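Local coordinates for protein similar to hydroxylamine oxidoreductase (Kuenenia stuttgartiensis, PDB 6H5L) that probably acts as an oxidoreductase, a multiheme c-type cytochrome that forms part of a 60-heme reductase complex in an anammox bacterium, at residues 38-46 against 405-413; 71-81 against 128-139. All coordinates share one frame; numbering follows the deposited sequence.

Contact 1. Residues 38-46 against 405-413; sequences SGPFTKYFK and LSDGIVKEL
L405 lays its CD2 methyl over one face of the F41 ring, a CH-pi contact 3.6 Å from the ring centroid and 18° off the normal. The leucine's chi1 of -151° swings CG away from its own amide nitrogen, and the fork reaches two aromatic side chains: CD1, the other branch, meets CD2 of Y44 at 4.0 Å. The rim of F41 runs on into helix 406-412, where CE1 has G408 O near the ring plane at 3.6 Å, while CZ reaches CD1 of L413, just past the helix end, at 4.1 Å. Y44 rests against the helix at G408, its CZ 3.5 Å from G408 CA. At its tip, Y44 OH donates to OE1 of E412 over 3.1 Å; OE1 accepts through its anti lone pair, and the carboxylate plane stands 72° from the ring. E412 CG lies against CE1 of Y44, and the bend at chi2 turns the carboxylate back toward the hydroxyl. A phenylalanine in place of Y44 would probably leave E412 OE1 without this donor and its carboxylate freer to swing.

Farther out, the type I turn from G39 to T42 sets P40 CG over the other face of F41. D407 holds the helix start to R189 by a salt bridge, and F426 packs on I409 and V410. The contact is thus mainly apolar, and its phenol-carboxylate bond would probably favour an ionised E412.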
loop_
_atom_site.group_PDB
_atom_site.type_symbol
_atom_site.label_atom_id
_atom_site.label_comp_id
_atom_site.label_asym_id
_atom_site.label_seq_id
_atom_site.Cartn_x
_atom_site.Cartn_y
_atom_site.Cartn_z
ATOM N N SER A 38 9.826 -3.762 60.847
ATOM C CA SER A 38 8.413 -4.036 60.625
ATOM C C SER A 38 8.095 -5.418 61.172
ATOM O O SER A 38 8.976 -6.270 61.314
ATOM C CB SER A 38 8.041 -3.947 59.141
ATOM O OG SER A 38 8.715 -4.941 58.389
ATOM N N GLY A 39 6.817 -5.629 61.472
ATOM C CA GLY A 39 6.364 -6.887 62.011
ATOM C C GLY A 39 6.553 -6.974 63.511
ATOM O O GLY A 39 6.947 -6.005 64.168
ATOM N N PRO A 40 6.275 -8.145 64.085
ATOM C CA PRO A 40 6.430 -8.307 65.541
ATOM C C PRO A 40 7.837 -8.032 66.048
ATOM O O PRO A 40 8.000 -7.688 67.227
ATOM C CB PRO A 40 6.020 -9.769 65.772
ATOM C CG PRO A 40 6.194 -10.435 64.444
ATOM C CD PRO A 40 5.840 -9.391 63.431
ATOM N N PHE A 41 8.857 -8.166 65.201
ATOM C CA PHE A 41 10.236 -7.894 65.580
ATOM C C PHE A 41 10.732 -6.569 65.014
ATOM O O PHE A 41 11.911 -6.445 64.668
ATOM C CB PHE A 41 11.141 -9.041 65.133
ATOM C CG PHE A 41 10.610 -10.401 65.490
ATOM C CD1 PHE A 41 10.437 -10.764 66.816
ATOM C CD2 PHE A 41 10.278 -11.312 64.502
ATOM C CE1 PHE A 41 9.944 -12.011 67.148
ATOM C CE2 PHE A 41 9.785 -12.558 64.828
ATOM C CZ PHE A 41 9.617 -12.908 66.153
ATOM N N THR A 42 9.843 -5.575 64.910
ATOM C CA THR A 42 10.219 -4.287 64.331
ATOM C C THR A 42 11.291 -3.581 65.152
ATOM O O THR A 42 12.081 -2.803 64.604
ATOM C CB THR A 42 8.983 -3.396 64.194
ATOM O OG1 THR A 42 9.376 -2.087 63.768
ATOM C CG2 THR A 42 8.241 -3.295 65.523
ATOM N N LYS A 43 11.340 -3.839 66.455
ATOM C CA LYS A 43 12.306 -3.200 67.339
ATOM C C LYS A 43 13.662 -3.895 67.354
ATOM O O LYS A 43 14.576 -3.423 68.040
ATOM C CB LYS A 43 11.741 -3.151 68.760
ATOM C CG LYS A 43 10.447 -2.358 68.898
ATOM C CD LYS A 43 10.670 -0.880 68.609
ATOM C CE LYS A 43 9.417 -0.065 68.884
ATOM N NZ LYS A 43 9.648 1.396 68.714
ATOM N N TYR A 44 13.813 -5.004 66.636
ATOM C CA TYR A 44 15.050 -5.771 66.653
ATOM C C TYR A 44 15.949 -5.492 65.457
ATOM O O TYR A 44 17.092 -5.960 65.442
ATOM C CB TYR A 44 14.738 -7.271 66.722
ATOM C CG TYR A 44 14.123 -7.702 68.034
ATOM C CD1 TYR A 44 12.780 -7.470 68.303
ATOM C CD2 TYR A 44 14.885 -8.341 69.004
ATOM C CE1 TYR A 44 12.215 -7.860 69.501
ATOM C CE2 TYR A 44 14.327 -8.739 70.205
ATOM C CZ TYR A 44 12.992 -8.495 70.448
ATOM O OH TYR A 44 12.427 -8.885 71.641
ATOM N N PHE A 45 15.469 -4.751 64.460
ATOM C CA PHE A 45 16.276 -4.414 63.298
ATOM C C PHE A 45 15.784 -3.091 62.729
ATOM O O PHE A 45 14.787 -2.525 63.187
ATOM C CB PHE A 45 16.231 -5.527 62.244
ATOM C CG PHE A 45 14.894 -5.673 61.566
ATOM C CD1 PHE A 45 13.882 -6.415 62.152
ATOM C CD2 PHE A 45 14.659 -5.079 60.337
ATOM C CE1 PHE A 45 12.655 -6.555 61.527
ATOM C CE2 PHE A 45 13.436 -5.214 59.709
ATOM C CZ PHE A 45 12.433 -5.952 60.303
ATOM N N LYS A 46 16.498 -2.599 61.719
ATOM C CA LYS A 46 16.111 -1.408 60.981
ATOM C C LYS A 46 15.924 -1.768 59.515
ATOM O O LYS A 46 16.551 -2.699 59.003
ATOM C CB LYS A 46 17.153 -0.289 61.120
ATOM C CG LYS A 46 17.307 0.232 62.538
ATOM C CD LYS A 46 18.092 1.531 62.572
ATOM C CE LYS A 46 18.169 2.087 63.984
ATOM N NZ LYS A 46 18.730 3.468 64.006
ATOM N N LEU A 405 16.876 -15.655 66.970
ATOM C CA LEU A 405 16.060 -14.662 67.673
ATOM C C LEU A 405 15.168 -15.314 68.728
ATOM O O LEU A 405 13.987 -14.987 68.857
ATOM C CB LEU A 405 15.227 -13.840 66.688
ATOM C CG LEU A 405 14.873 -12.414 67.111
ATOM C CD1 LEU A 405 16.053 -11.485 66.895
ATOM C CD2 LEU A 405 13.658 -11.920 66.355
ATOM N N SER A 406 15.742 -16.238 69.504
ATOM C CA SER A 406 14.967 -16.913 70.539
ATOM C C SER A 406 14.554 -15.957 71.652
ATOM O O SER A 406 13.487 -16.134 72.250
ATOM C CB SER A 406 15.763 -18.084 71.115
ATOM O OG SER A 406 16.009 -19.071 70.128
ATOM N N ASP A 407 15.378 -14.948 71.946
ATOM C CA ASP A 407 15.013 -13.972 72.968
ATOM C C ASP A 407 13.842 -13.109 72.513
ATOM O O ASP A 407 12.960 -12.777 73.314
ATOM C CB ASP A 407 16.218 -13.100 73.319
ATOM C CG ASP A 407 16.834 -12.437 72.102
ATOM O OD1 ASP A 407 16.452 -12.798 70.968
ATOM O OD2 ASP A 407 17.697 -11.552 72.278
ATOM N N GLY A 408 13.819 -12.736 71.232
ATOM C CA GLY A 408 12.710 -11.952 70.718
ATOM C C GLY A 408 11.432 -12.752 70.575
ATOM O O GLY A 408 10.335 -12.204 70.717
ATOM N N ILE A 409 11.550 -14.051 70.294
ATOM C CA ILE A 409 10.368 -14.906 70.208
ATOM C C ILE A 409 9.672 -14.982 71.561
ATOM O O ILE A 409 8.450 -14.823 71.663
ATOM C CB ILE A 409 10.754 -16.302 69.689
ATOM C CG1 ILE A 409 11.157 -16.228 68.215
ATOM C CG2 ILE A 409 9.609 -17.285 69.888
ATOM C CD1 ILE A 409 11.861 -17.468 67.709
ATOM N N VAL A 410 10.444 -15.229 72.622
ATOM C CA VAL A 410 9.873 -15.302 73.965
ATOM C C VAL A 410 9.262 -13.965 74.361
ATOM O O VAL A 410 8.186 -13.912 74.969
ATOM C CB VAL A 410 10.943 -15.757 74.975
ATOM C CG1 VAL A 410 10.382 -15.746 76.390
ATOM C CG2 VAL A 410 11.458 -17.138 74.611
ATOM N N LYS A 411 9.931 -12.863 74.014
ATOM C CA LYS A 411 9.488 -11.557 74.487
ATOM C C LYS A 411 8.293 -11.035 73.694
ATOM O O LYS A 411 7.407 -10.387 74.262
ATOM C CB LYS A 411 10.642 -10.558 74.429
ATOM C CG LYS A 411 10.553 -9.476 75.492
ATOM C CD LYS A 411 11.018 -8.128 74.971
ATOM C CE LYS A 411 10.716 -7.026 75.977
ATOM N NZ LYS A 411 10.934 -5.666 75.411
ATOM N N GLU A 412 8.245 -11.302 72.387
ATOM C CA GLU A 412 7.228 -10.703 71.531
ATOM C C GLU A 412 6.059 -11.627 71.221
ATOM O O GLU A 412 4.973 -11.133 70.899
ATOM C CB GLU A 412 7.851 -10.241 70.206
ATOM C CG GLU A 412 9.052 -9.319 70.355
ATOM C CD GLU A 412 8.753 -8.077 71.172
ATOM O OE1 GLU A 412 9.615 -7.680 71.983
ATOM O OE2 GLU A 412 7.658 -7.499 71.003
ATOM N N LEU A 413 6.247 -12.938 71.303
ATOM C CA LEU A 413 5.211 -13.902 70.964
ATOM C C LEU A 413 4.689 -14.569 72.234
ATOM O O LEU A 413 5.174 -14.323 73.342
ATOM C CB LEU A 413 5.745 -14.930 69.964
ATOM C CG LEU A 413 6.262 -14.343 68.648
ATOM C CD1 LEU A 413 6.813 -15.441 67.756
ATOM C CD2 LEU A 413 5.166 -13.568 67.934
#

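Contact 2. Residues 71-81 against 128-139; sequences FIEQERRDLCV and HCFDCHADTEKN. With HEC (heme c), chain D.
R77 reaches from helix 77-81 across H128 and F130, and its side chain meets them from CB to NH2. CB sits over a face of the H128 imidazole, 3.8 Å from the ring centroid and 16° off the normal, a CH-pi contact. CG lies 3.6 Å from F130 CB and also touches CD2 of that ring, while CD and NE continue past F130 CB because the chain is extended from CG to NE. CZ then makes an off-centre cation-pi contact, 4.4 Å from the F130 centroid, with guanidinium and ring planes 34° apart. At the tip NH2 passes above CD1 of F130; it stays 4.5 Å from D131 OD1, too long for a salt bridge, and that carboxylate is paired with R122 instead.

A134 CB covers the opposite face of F130 over its centre, and the carbonyls of F71 and I72 lie at the ring edge. I72 CG2 closes the side near the ring tip, 3.8 Å from F130 CZ. H128 is held in place from its own segment: its ND1 accepts from F130 N at 3.0 Å in the imidazole plane, and its backbone N donates to D131 OD2, forming a capping box at the start of helix 129-133. R76 holds D78 with NE and NH2 and uses NH1 for D82 of a neighbouring cytochrome subunit.

C129 and C132 are thioether-linked to one heme c, and H133 NE2 binds its iron at 2.0 Å, with H216 as the other axial ligand. C80 is linked to a second heme, and its CB lies 4.4 Å from C129 SG. C80 begins one CXXCH heme-binding motif and C129 the other, so the two motifs pack directly together, an arrangement characteristic of multiheme cytochromes c.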
loop_
_atom_site.group_PDB
_atom_site.type_symbol
_atom_site.label_atom_id
_atom_site.label_comp_id
_atom_site.label_asym_id
_atom_site.label_seq_id
_atom_site.Cartn_x
_atom_site.Cartn_y
_atom_site.Cartn_z
ATOM N N PHE A 71 5.349 23.492 43.862
ATOM C CA PHE A 71 4.694 22.974 42.667
ATOM C C PHE A 71 3.376 22.292 43.007
ATOM O O PHE A 71 2.447 22.301 42.191
ATOM C CB PHE A 71 5.628 22.011 41.936
ATOM C CG PHE A 71 7.029 22.532 41.779
ATOM C CD1 PHE A 71 7.284 23.649 41.000
ATOM C CD2 PHE A 71 8.092 21.904 42.408
ATOM C CE1 PHE A 71 8.570 24.132 40.855
ATOM C CE2 PHE A 71 9.380 22.380 42.267
ATOM C CZ PHE A 71 9.619 23.497 41.489
ATOM N N ILE A 72 3.276 21.697 44.197
ATOM C CA ILE A 72 2.010 21.130 44.646
ATOM C C ILE A 72 1.081 22.223 45.159
ATOM O O ILE A 72 -0.127 22.204 44.889
ATOM C CB ILE A 72 2.258 20.057 45.722
ATOM C CG1 ILE A 72 3.321 19.058 45.263
ATOM C CG2 ILE A 72 0.961 19.336 46.071
ATOM C CD1 ILE A 72 3.771 18.126 46.358
ATOM N N GLU A 73 1.627 23.190 45.901
ATOM C CA GLU A 73 0.797 24.199 46.553
ATOM C C GLU A 73 0.030 25.052 45.553
ATOM O O GLU A 73 -1.102 25.462 45.831
ATOM C CB GLU A 73 1.667 25.084 47.446
ATOM C CG GLU A 73 1.761 24.590 48.882
ATOM C CD GLU A 73 2.949 25.159 49.628
ATOM O OE1 GLU A 73 3.720 25.935 49.026
ATOM O OE2 GLU A 73 3.111 24.819 50.819
ATOM N N GLN A 74 0.609 25.319 44.384
ATOM C CA GLN A 74 -0.063 26.092 43.351
ATOM C C GLN A 74 -0.559 25.215 42.207
ATOM O O GLN A 74 -0.893 25.739 41.138
ATOM C CB GLN A 74 0.860 27.196 42.834
ATOM C CG GLN A 74 1.216 28.221 43.900
ATOM C CD GLN A 74 2.070 29.356 43.372
ATOM O OE1 GLN A 74 1.909 29.796 42.233
ATOM N NE2 GLN A 74 2.984 29.840 44.204
ATOM N N GLU A 75 -0.617 23.895 42.420
ATOM C CA GLU A 75 -1.219 22.952 41.473
ATOM C C GLU A 75 -0.610 23.089 40.079
ATOM O O GLU A 75 -1.312 23.073 39.066
ATOM C CB GLU A 75 -2.740 23.116 41.432
ATOM C CG GLU A 75 -3.411 22.854 42.774
ATOM C CD GLU A 75 -4.878 23.230 42.784
ATOM O OE1 GLU A 75 -5.723 22.354 42.496
ATOM O OE2 GLU A 75 -5.184 24.405 43.074
ATOM N N ARG A 76 0.714 23.222 40.030
ATOM C CA ARG A 76 1.431 23.372 38.762
ATOM C C ARG A 76 1.775 21.989 38.203
ATOM O O ARG A 76 2.917 21.528 38.233
ATOM C CB ARG A 76 2.674 24.229 38.954
ATOM C CG ARG A 76 2.382 25.655 39.394
ATOM C CD ARG A 76 1.514 26.380 38.376
ATOM N NE ARG A 76 2.139 26.416 37.057
ATOM C CZ ARG A 76 2.964 27.375 36.648
ATOM N NH1 ARG A 76 3.267 28.382 37.457
ATOM N NH2 ARG A 76 3.487 27.326 35.431
ATOM N N ARG A 77 0.737 21.320 37.695
ATOM C CA ARG A 77 0.944 20.041 37.024
ATOM C C ARG A 77 1.869 20.187 35.824
ATOM O O ARG A 77 2.640 19.271 35.514
ATOM C CB ARG A 77 -0.398 19.454 36.588
ATOM C CG ARG A 77 -1.342 19.137 37.733
ATOM C CD ARG A 77 -2.716 18.731 37.220
ATOM N NE ARG A 77 -3.538 18.138 38.271
ATOM C CZ ARG A 77 -4.213 18.836 39.179
ATOM N NH1 ARG A 77 -4.163 20.160 39.172
ATOM N NH2 ARG A 77 -4.934 18.209 40.098
ATOM N N ASP A 78 1.819 21.337 35.149
ATOM C CA ASP A 78 2.646 21.541 33.965
ATOM C C ASP A 78 4.130 21.512 34.304
ATOM O O ASP A 78 4.938 20.998 33.521
ATOM C CB ASP A 78 2.280 22.866 33.294
ATOM C CG ASP A 78 2.513 24.057 34.202
ATOM O OD1 ASP A 78 2.228 23.951 35.412
ATOM O OD2 ASP A 78 2.986 25.099 33.704
ATOM N N LEU A 79 4.510 22.041 35.470
ATOM C CA LEU A 79 5.926 22.107 35.817
ATOM C C LEU A 79 6.499 20.734 36.137
ATOM O O LEU A 79 7.706 20.519 35.969
ATOM C CB LEU A 79 6.138 23.060 36.995
ATOM C CG LEU A 79 5.958 24.542 36.660
ATOM C CD1 LEU A 79 6.077 25.400 37.909
ATOM C CD2 LEU A 79 6.970 24.972 35.607
ATOM N N CYS A 80 5.665 19.802 36.609
ATOM C CA CYS A 80 6.120 18.426 36.788
ATOM C C CYS A 80 6.651 17.860 35.482
ATOM O O CYS A 80 7.713 17.229 35.453
ATOM C CB CYS A 80 4.981 17.549 37.311
ATOM S SG CYS A 80 3.981 18.271 38.632
ATOM N N VAL A 81 5.936 18.102 34.382
ATOM C CA VAL A 81 6.345 17.557 33.094
ATOM C C VAL A 81 7.503 18.354 32.512
ATOM O O VAL A 81 8.465 17.772 32.008
ATOM C CB VAL A 81 5.149 17.509 32.128
ATOM C CG1 VAL A 81 5.577 16.974 30.767
ATOM C CG2 VAL A 81 4.040 16.649 32.706
ATOM N N HIS A 128 -2.278 12.244 35.557
ATOM C CA HIS A 128 -1.037 12.998 35.608
ATOM C C HIS A 128 -0.170 12.539 36.775
ATOM O O HIS A 128 -0.634 11.860 37.695
ATOM C CB HIS A 128 -1.338 14.494 35.735
ATOM C CG HIS A 128 -0.179 15.377 35.399
ATOM N ND1 HIS A 128 0.773 15.740 36.327
ATOM C CD2 HIS A 128 0.179 15.974 34.238
ATOM C CE1 HIS A 128 1.670 16.518 35.750
ATOM N NE2 HIS A 128 1.330 16.679 34.484
ATOM N N CYS A 129 1.112 12.918 36.716
ATOM C CA CYS A 129 2.014 12.697 37.843
ATOM C C CYS A 129 1.440 13.280 39.125
ATOM O O CYS A 129 1.638 12.730 40.214
ATOM C CB CYS A 129 3.381 13.320 37.555
ATOM S SG CYS A 129 3.720 13.661 35.812
ATOM N N PHE A 130 0.729 14.403 39.010
ATOM C CA PHE A 130 0.067 14.998 40.162
ATOM C C PHE A 130 -0.924 14.025 40.790
ATOM O O PHE A 130 -1.030 13.941 42.019
ATOM C CB PHE A 130 -0.642 16.281 39.731
ATOM C CG PHE A 130 -0.692 17.339 40.792
ATOM C CD1 PHE A 130 -1.709 17.351 41.730
ATOM C CD2 PHE A 130 0.268 18.337 40.837
ATOM C CE1 PHE A 130 -1.761 18.330 42.702
ATOM C CE2 PHE A 130 0.222 19.319 41.806
ATOM C CZ PHE A 130 -0.795 19.315 42.740
ATOM N N ASP A 131 -1.655 13.278 39.957
ATOM C CA ASP A 131 -2.708 12.401 40.462
ATOM C C ASP A 131 -2.138 11.251 41.287
ATOM O O ASP A 131 -2.750 10.828 42.278
ATOM C CB ASP A 131 -3.539 11.862 39.298
ATOM C CG ASP A 131 -4.262 12.961 38.536
ATOM O OD1 ASP A 131 -4.908 13.815 39.179
ATOM O OD2 ASP A 131 -4.178 12.974 37.289
ATOM N N CYS A 132 -0.970 10.736 40.900
ATOM C CA CYS A 132 -0.373 9.589 41.573
ATOM C C CYS A 132 0.638 9.959 42.648
ATOM O O CYS A 132 0.866 9.153 43.556
ATOM C CB CYS A 132 0.321 8.675 40.554
ATOM S SG CYS A 132 -0.773 7.581 39.614
ATOM N N HIS A 133 1.245 11.147 42.584
ATOM C CA HIS A 133 2.368 11.465 43.455
ATOM C C HIS A 133 2.140 12.633 44.405
ATOM O O HIS A 133 2.830 12.703 45.427
ATOM C CB HIS A 133 3.627 11.766 42.625
ATOM C CG HIS A 133 4.215 10.562 41.958
ATOM N ND1 HIS A 133 4.868 9.567 42.656
ATOM C CD2 HIS A 133 4.259 10.196 40.654
ATOM C CE1 HIS A 133 5.283 8.640 41.812
ATOM N NE2 HIS A 133 4.926 8.997 40.591
ATOM N N ALA A 134 1.215 13.542 44.110
ATOM C CA ALA A 134 1.092 14.790 44.860
ATOM C C ALA A 134 0.113 14.606 46.015
ATOM O O ALA A 134 -1.100 14.513 45.806
ATOM C CB ALA A 134 0.652 15.926 43.942
ATOM N N ASP A 135 0.640 14.549 47.234
ATOM C CA ASP A 135 -0.199 14.593 48.427
ATOM C C ASP A 135 -0.695 16.021 48.617
ATOM O O ASP A 135 0.102 16.950 48.764
ATOM C CB ASP A 135 0.585 14.116 49.650
ATOM C CG ASP A 135 -0.304 13.852 50.859
ATOM O OD1 ASP A 135 -1.342 14.532 51.013
ATOM O OD2 ASP A 135 0.041 12.963 51.666
ATOM N N THR A 136 -2.013 16.200 48.610
ATOM C CA THR A 136 -2.579 17.546 48.628
ATOM C C THR A 136 -2.679 18.104 50.043
ATOM O O THR A 136 -2.426 19.296 50.258
ATOM C CB THR A 136 -3.945 17.540 47.934
ATOM O OG1 THR A 136 -3.748 17.725 46.521
ATOM C CG2 THR A 136 -4.844 18.647 48.469
ATOM N N GLU A 137 -3.035 17.263 51.017
ATOM C CA GLU A 137 -3.191 17.741 52.389
ATOM C C GLU A 137 -1.865 18.236 52.959
ATOM O O GLU A 137 -1.792 19.325 53.542
ATOM C CB GLU A 137 -3.775 16.634 53.269
ATOM C CG GLU A 137 -5.245 16.341 53.021
ATOM C CD GLU A 137 -5.815 15.343 54.011
ATOM O OE1 GLU A 137 -5.341 15.311 55.167
ATOM O OE2 GLU A 137 -6.729 14.579 53.634
ATOM N N LYS A 138 -0.802 17.450 52.796
ATOM C CA LYS A 138 0.500 17.765 53.367
ATOM C C LYS A 138 1.431 18.484 52.398
ATOM O O LYS A 138 2.500 18.938 52.820
ATOM C CB LYS A 138 1.178 16.481 53.867
ATOM C CG LYS A 138 0.380 15.737 54.932
ATOM C CD LYS A 138 0.357 14.239 54.666
ATOM C CE LYS A 138 1.714 13.600 54.907
ATOM N NZ LYS A 138 1.986 13.418 56.359
ATOM N N ASN A 139 1.049 18.606 51.127
ATOM C CA ASN A 139 1.862 19.274 50.108
ATOM C C ASN A 139 3.259 18.661 50.026
ATOM O O ASN A 139 4.279 19.345 50.132
ATOM C CB ASN A 139 1.931 20.782 50.364
ATOM C CG ASN A 139 0.638 21.493 50.009
ATOM O OD1 ASN A 139 0.001 21.183 49.002
ATOM N ND2 ASN A 139 0.244 22.452 50.838
HETATM FE FE HEC D . 5.627 7.859 39.101
HETATM C CHA HEC D . 7.606 6.080 41.240
HETATM C CHB HEC D . 8.261 10.044 38.540
HETATM C CHC HEC D . 3.626 9.815 37.140
HETATM C CHD HEC D . 2.936 5.781 39.738
HETATM N NA HEC D . 7.574 8.021 39.744
HETATM C C1A HEC D . 8.174 7.196 40.673
HETATM C C2A HEC D . 9.511 7.689 40.942
HETATM C C3A HEC D . 9.687 8.796 40.196
HETATM C C4A HEC D . 8.477 9.017 39.430
HETATM C CMA HEC D . 10.927 9.714 40.109
HETATM C CAA HEC D . 10.482 7.017 41.951
HETATM C CBA HEC D . 11.876 6.733 41.394
HETATM C CGA HEC D . 11.819 5.885 40.152
HETATM O O1A HEC D . 11.184 4.800 40.188
HETATM O O2A HEC D . 12.426 6.289 39.129
HETATM N NB HEC D . 5.889 9.617 38.068
HETATM C C1B HEC D . 7.068 10.320 37.912
HETATM C C2B HEC D . 6.831 11.388 36.963
HETATM C C3B HEC D . 5.550 11.333 36.584
HETATM C C4B HEC D . 4.937 10.212 37.266
HETATM C CMB HEC D . 7.887 12.419 36.513
HETATM C CAB HEC D . 4.826 12.262 35.584
HETATM C CBB HEC D . 5.327 12.007 34.144
HETATM N NC HEC D . 3.655 7.800 38.547
HETATM C C1C HEC D . 3.033 8.725 37.734
HETATM C C2C HEC D . 1.679 8.275 37.486
HETATM C C3C HEC D . 1.444 7.244 38.308
HETATM C C4C HEC D . 2.707 6.870 38.924
HETATM C CMC HEC D . 0.610 9.133 36.771
HETATM C CAC HEC D . 0.102 6.489 38.474
HETATM C CBC HEC D . -0.344 5.805 37.167
HETATM N ND HEC D . 5.297 6.227 40.341
HETATM C C1D HEC D . 4.138 5.449 40.332
HETATM C C2D HEC D . 4.400 4.226 41.059
HETATM C C3D HEC D . 5.856 4.328 41.517
HETATM C C4D HEC D . 6.331 5.600 41.034
HETATM C CMD HEC D . 3.439 3.050 41.325
HETATM C CAD HEC D . 6.644 3.292 42.341
HETATM C CBD HEC D . 6.187 3.405 43.789
HETATM C CGD HEC D . 7.101 2.603 44.671
HETATM O O1D HEC D . 7.943 1.838 44.131
HETATM O O2D HEC D . 6.982 2.737 45.914
#

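In the fold
From the N terminus, the chain leaves helix 22-28 and enters the loop that supplies residues 38-46, whose partner in contact 1 comes more than 350 residues later. Helices 69-73 and 77-87 follow, and after a mostly helical excursion of 46 residues the chain returns at 128-139 to close contact 2. This short loop lies entirely within the long one, so the two do not cross. Much further on, past helix 356-389, helix 406-412 completes contact 1 and ties the late helical part back to the N-terminal loop. Contact 2 joins two heme-binding segments. The contacts do not touch: their nearest atoms are about 19 Å apart, their centres 39 Å.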